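Side-chain contacts in alginate biosynthesis protein AlgX (Pseudomonas aeruginosa, PDB 4KNC), which helps acetylate the exopolysaccharide alginate and protects the polymer from degradation as it crosses the periplasm: residues A[59-62]-A[63-67]; A[91-94]-A[95-98]. All blocks are in the same frame, centred on the assembly; numbering follows the deposited sequence.

Contact 1: residues A[59-62]-A[63-67]; sequences TSAE and GWREL
T59 and W64 share one water, which accepts from T59 N at 3.1 Å and from W64 NE1 at 3.0 Å. It sits at the edge of the indole, in the ring plane. The methyl of T59 lies over one face of that indole. CG2 is 3.6 Å from the centroid of the five-membered ring of W64 and 13° off its normal, a CH-pi contact. With OG1 anti to the backbone N (chi1 -178°), the hydroxyl is turned to G63 and CG2 to the ring. S60 is the N-cap of helix 61-76. Its OG accepts from G63 N at 3.1 Å, so a backbone N-H of the first turn has a partner. S60 O accepts from W64 N at 3.0 Å and starts the helical bonding. In the same first turn, E62 OE1 and R65 NH2 form a salt bridge. The modelled separation is very short, so its exact length is doubtful. The two charged planes are 60° apart, and the guanidinium lays one face over E62 CA. The other oxygen, E62 OE2, is 3.5 Å from E66 OE2. The like charges could raise the proton affinity of E66, while R65 probably offsets the effect on E62. Outside the turn, W64 packs edge-to-face with F121 of helix 107-123, and T59 touches M304 and A305.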
# COMPACT_ATOMS: atom_id res chain seq x y z
N THR A 59 -15.17 -0.34 -2.17
CA THR A 59 -14.97 -1.77 -2.28
C THR A 59 -16.24 -2.51 -1.86
O THR A 59 -17.24 -1.89 -1.53
CB THR A 59 -13.80 -2.24 -1.39
OG1 THR A 59 -13.60 -3.65 -1.57
CG2 THR A 59 -14.09 -1.96 0.08
N SER A 60 -16.19 -3.84 -1.89
CA SER A 60 -17.32 -4.69 -1.52
C SER A 60 -17.56 -4.70 -0.02
O SER A 60 -16.70 -4.24 0.75
CB SER A 60 -17.05 -6.12 -1.97
OG SER A 60 -16.00 -6.68 -1.20
N ALA A 61 -18.71 -5.23 0.40
CA ALA A 61 -19.05 -5.34 1.81
C ALA A 61 -17.99 -6.14 2.56
O ALA A 61 -17.60 -5.80 3.68
CB ALA A 61 -20.42 -6.00 1.97
N GLU A 62 -17.53 -7.21 1.92
CA GLU A 62 -16.43 -8.01 2.44
C GLU A 62 -15.16 -7.16 2.65
O GLU A 62 -14.46 -7.31 3.66
CB GLU A 62 -16.16 -9.20 1.52
CG GLU A 62 -14.88 -9.99 1.85
CD GLU A 62 -14.93 -10.71 3.20
OE1 GLU A 62 -16.01 -10.78 3.82
OE2 GLU A 62 -13.87 -11.20 3.63
N GLY A 63 -14.87 -6.29 1.70
CA GLY A 63 -13.74 -5.39 1.82
C GLY A 63 -13.85 -4.50 3.04
O GLY A 63 -12.88 -4.33 3.78
N TRP A 64 -15.03 -3.93 3.25
CA TRP A 64 -15.25 -3.07 4.42
C TRP A 64 -15.11 -3.84 5.73
O TRP A 64 -14.54 -3.32 6.71
CB TRP A 64 -16.57 -2.30 4.32
CG TRP A 64 -16.55 -1.30 3.20
CD1 TRP A 64 -17.29 -1.33 2.06
CD2 TRP A 64 -15.68 -0.16 3.08
NE1 TRP A 64 -16.97 -0.26 1.25
CE2 TRP A 64 -15.99 0.48 1.86
CE3 TRP A 64 -14.70 0.40 3.90
CZ2 TRP A 64 -15.34 1.64 1.44
CZ3 TRP A 64 -14.07 1.55 3.49
CH2 TRP A 64 -14.38 2.16 2.26
N ARG A 65 -15.59 -5.08 5.75
CA ARG A 65 -15.39 -5.93 6.93
C ARG A 65 -13.92 -6.24 7.19
O ARG A 65 -13.46 -6.22 8.33
CB ARG A 65 -16.18 -7.25 6.81
CG ARG A 65 -17.68 -7.08 7.00
CD ARG A 65 -18.35 -8.42 7.21
NE ARG A 65 -18.05 -9.36 6.14
CZ ARG A 65 -18.80 -9.50 5.05
NH1 ARG A 65 -19.89 -8.76 4.88
NH2 ARG A 65 -18.46 -10.39 4.12
N GLU A 66 -13.17 -6.52 6.13
CA GLU A 66 -11.75 -6.83 6.28
C GLU A 66 -10.98 -5.60 6.77
O GLU A 66 -10.07 -5.71 7.60
CB GLU A 66 -11.17 -7.36 4.96
CG GLU A 66 -11.61 -8.79 4.60
CD GLU A 66 -11.17 -9.21 3.20
OE1 GLU A 66 -11.44 -8.44 2.26
OE2 GLU A 66 -10.56 -10.28 3.05
N LEU A 67 -11.37 -4.43 6.26
CA LEU A 67 -10.71 -3.19 6.67
C LEU A 67 -10.97 -2.94 8.15
O LEU A 67 -10.04 -2.65 8.90
CB LEU A 67 -11.16 -2.01 5.81
CG LEU A 67 -10.46 -1.94 4.43
CD1 LEU A 67 -11.20 -1.04 3.46
CD2 LEU A 67 -9.03 -1.47 4.59
O HOH W 1 -17.76 1.10 -1.25

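Contact 2: residues A[91-94]-A[95-98]; sequences LVNR and EKLS
R94 holds its CG anti to the backbone N (chi1 -176°), and its chain runs extended as far as NE. E95 has CG beside its own backbone N and bends at chi2 (-50°). These torsions set the two side chains side by side, pointing the same way. R94 NE and E95 OE2 are still 4.5 Å apart. The oxygen lies well out of the guanidinium plane, so no N-H points at it and the attraction is one of charge alone. Each group has a stronger partner elsewhere: R94 NH1 forms a salt bridge with D136, and E95 OE1 one with K102 of helix 99-104. The backbone that carries them turns in 3-10 fashion as it leaves helix 89-93. K96 N donates to N93 O at 3.0 Å, and L97 N donates to R94 O at 3.0 Å; both are i to i+3 bonds. The side chain of L97 comes close beside the same R94 carbonyl, with its CG 3.1 Å from R94 O. A water bridges the same turn. It donates to V92 O at 2.9 Å and accepts from E95 N, which gives this N-H a partner. N93 and K96 also lie side by side, N93 CB being 4.1 Å from K96 CG. The amide of N93, about 10 Å from the side chain of D148, an inferred active-site residue, is held at both ends: ND2 bonds to E137, and OD1 accepts from Y144 N. S98, the N-cap of helix 99-104, ends the link by capping E101 N.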
# COMPACT_ATOMS: atom_id res chain seq x y z
N LEU A 91 -10.68 14.49 -10.24
CA LEU A 91 -11.30 15.26 -9.16
C LEU A 91 -10.49 16.51 -8.85
O LEU A 91 -11.06 17.56 -8.57
CB LEU A 91 -11.47 14.43 -7.89
CG LEU A 91 -12.58 13.39 -7.94
CD1 LEU A 91 -12.39 12.35 -6.84
CD2 LEU A 91 -13.96 14.04 -7.84
N VAL A 92 -9.17 16.41 -8.90
CA VAL A 92 -8.38 17.57 -8.49
C VAL A 92 -8.15 18.54 -9.64
O VAL A 92 -8.32 19.76 -9.51
CB VAL A 92 -7.03 17.16 -7.87
CG1 VAL A 92 -6.20 18.38 -7.57
CG2 VAL A 92 -7.25 16.34 -6.60
N ASN A 93 -7.75 17.99 -10.78
CA ASN A 93 -7.39 18.80 -11.93
C ASN A 93 -8.44 18.77 -13.04
O ASN A 93 -8.10 18.90 -14.22
CB ASN A 93 -6.01 18.39 -12.46
CG ASN A 93 -4.88 18.87 -11.56
OD1 ASN A 93 -4.13 18.07 -10.99
ND2 ASN A 93 -4.74 20.20 -11.45
N ARG A 94 -9.70 18.59 -12.64
CA ARG A 94 -10.84 18.80 -13.53
C ARG A 94 -10.64 19.93 -14.55
O ARG A 94 -10.86 19.73 -15.74
CB ARG A 94 -12.10 19.09 -12.71
CG ARG A 94 -13.36 19.22 -13.55
CD ARG A 94 -14.53 19.77 -12.74
NE ARG A 94 -15.79 19.59 -13.45
CZ ARG A 94 -16.95 20.08 -13.04
NH1 ARG A 94 -17.01 20.78 -11.92
NH2 ARG A 94 -18.05 19.86 -13.74
N GLU A 95 -10.22 21.11 -14.09
CA GLU A 95 -10.17 22.29 -14.96
C GLU A 95 -9.17 22.21 -16.12
O GLU A 95 -9.23 23.02 -17.04
CB GLU A 95 -9.94 23.58 -14.16
CG GLU A 95 -11.10 23.94 -13.19
CD GLU A 95 -12.48 23.91 -13.85
OE1 GLU A 95 -12.63 24.36 -15.00
OE2 GLU A 95 -13.45 23.42 -13.22
N LYS A 96 -8.27 21.23 -16.09
CA LYS A 96 -7.32 21.05 -17.19
C LYS A 96 -7.94 20.30 -18.37
O LYS A 96 -7.34 20.20 -19.44
CB LYS A 96 -6.07 20.34 -16.69
CG LYS A 96 -5.39 21.03 -15.50
CD LYS A 96 -4.77 22.36 -15.89
CE LYS A 96 -3.93 22.92 -14.75
NZ LYS A 96 -3.26 24.20 -15.12
N LEU A 97 -9.14 19.76 -18.16
CA LEU A 97 -9.88 19.06 -19.21
C LEU A 97 -10.29 19.97 -20.36
O LEU A 97 -10.45 21.18 -20.18
CB LEU A 97 -11.12 18.40 -18.61
CG LEU A 97 -10.79 17.24 -17.66
CD1 LEU A 97 -12.03 16.71 -17.02
CD2 LEU A 97 -10.04 16.14 -18.43
N SER A 98 -10.47 19.39 -21.54
CA SER A 98 -11.07 20.10 -22.66
C SER A 98 -12.54 20.32 -22.33
O SER A 98 -13.11 19.61 -21.49
CB SER A 98 -10.91 19.29 -23.95
OG SER A 98 -11.93 18.32 -24.04
O HOH W 2 -8.91 21.78 -11.56

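In the fold
Both contacts belong to the N-terminal SGNH hydrolase-like domain, and contact 1 closes before contact 2 opens. Their centres are about 30 Å apart, and their nearest atoms about 14 Å, so they do not touch. Contact 1 starts helix 61-76. Strand 80-85, an outer strand of the parallel sheet, follows that helix, and helix 89-93 then leads into contact 2. Helix 107-123 is a common neighbour: W64 and L67 of contact 1 meet it, as do L91 and R94 of contact 2. Contact 1 is a surface helix start away from the annotated sites. Contact 2 is a helix-to-helix link closer to the inferred catalytic residues.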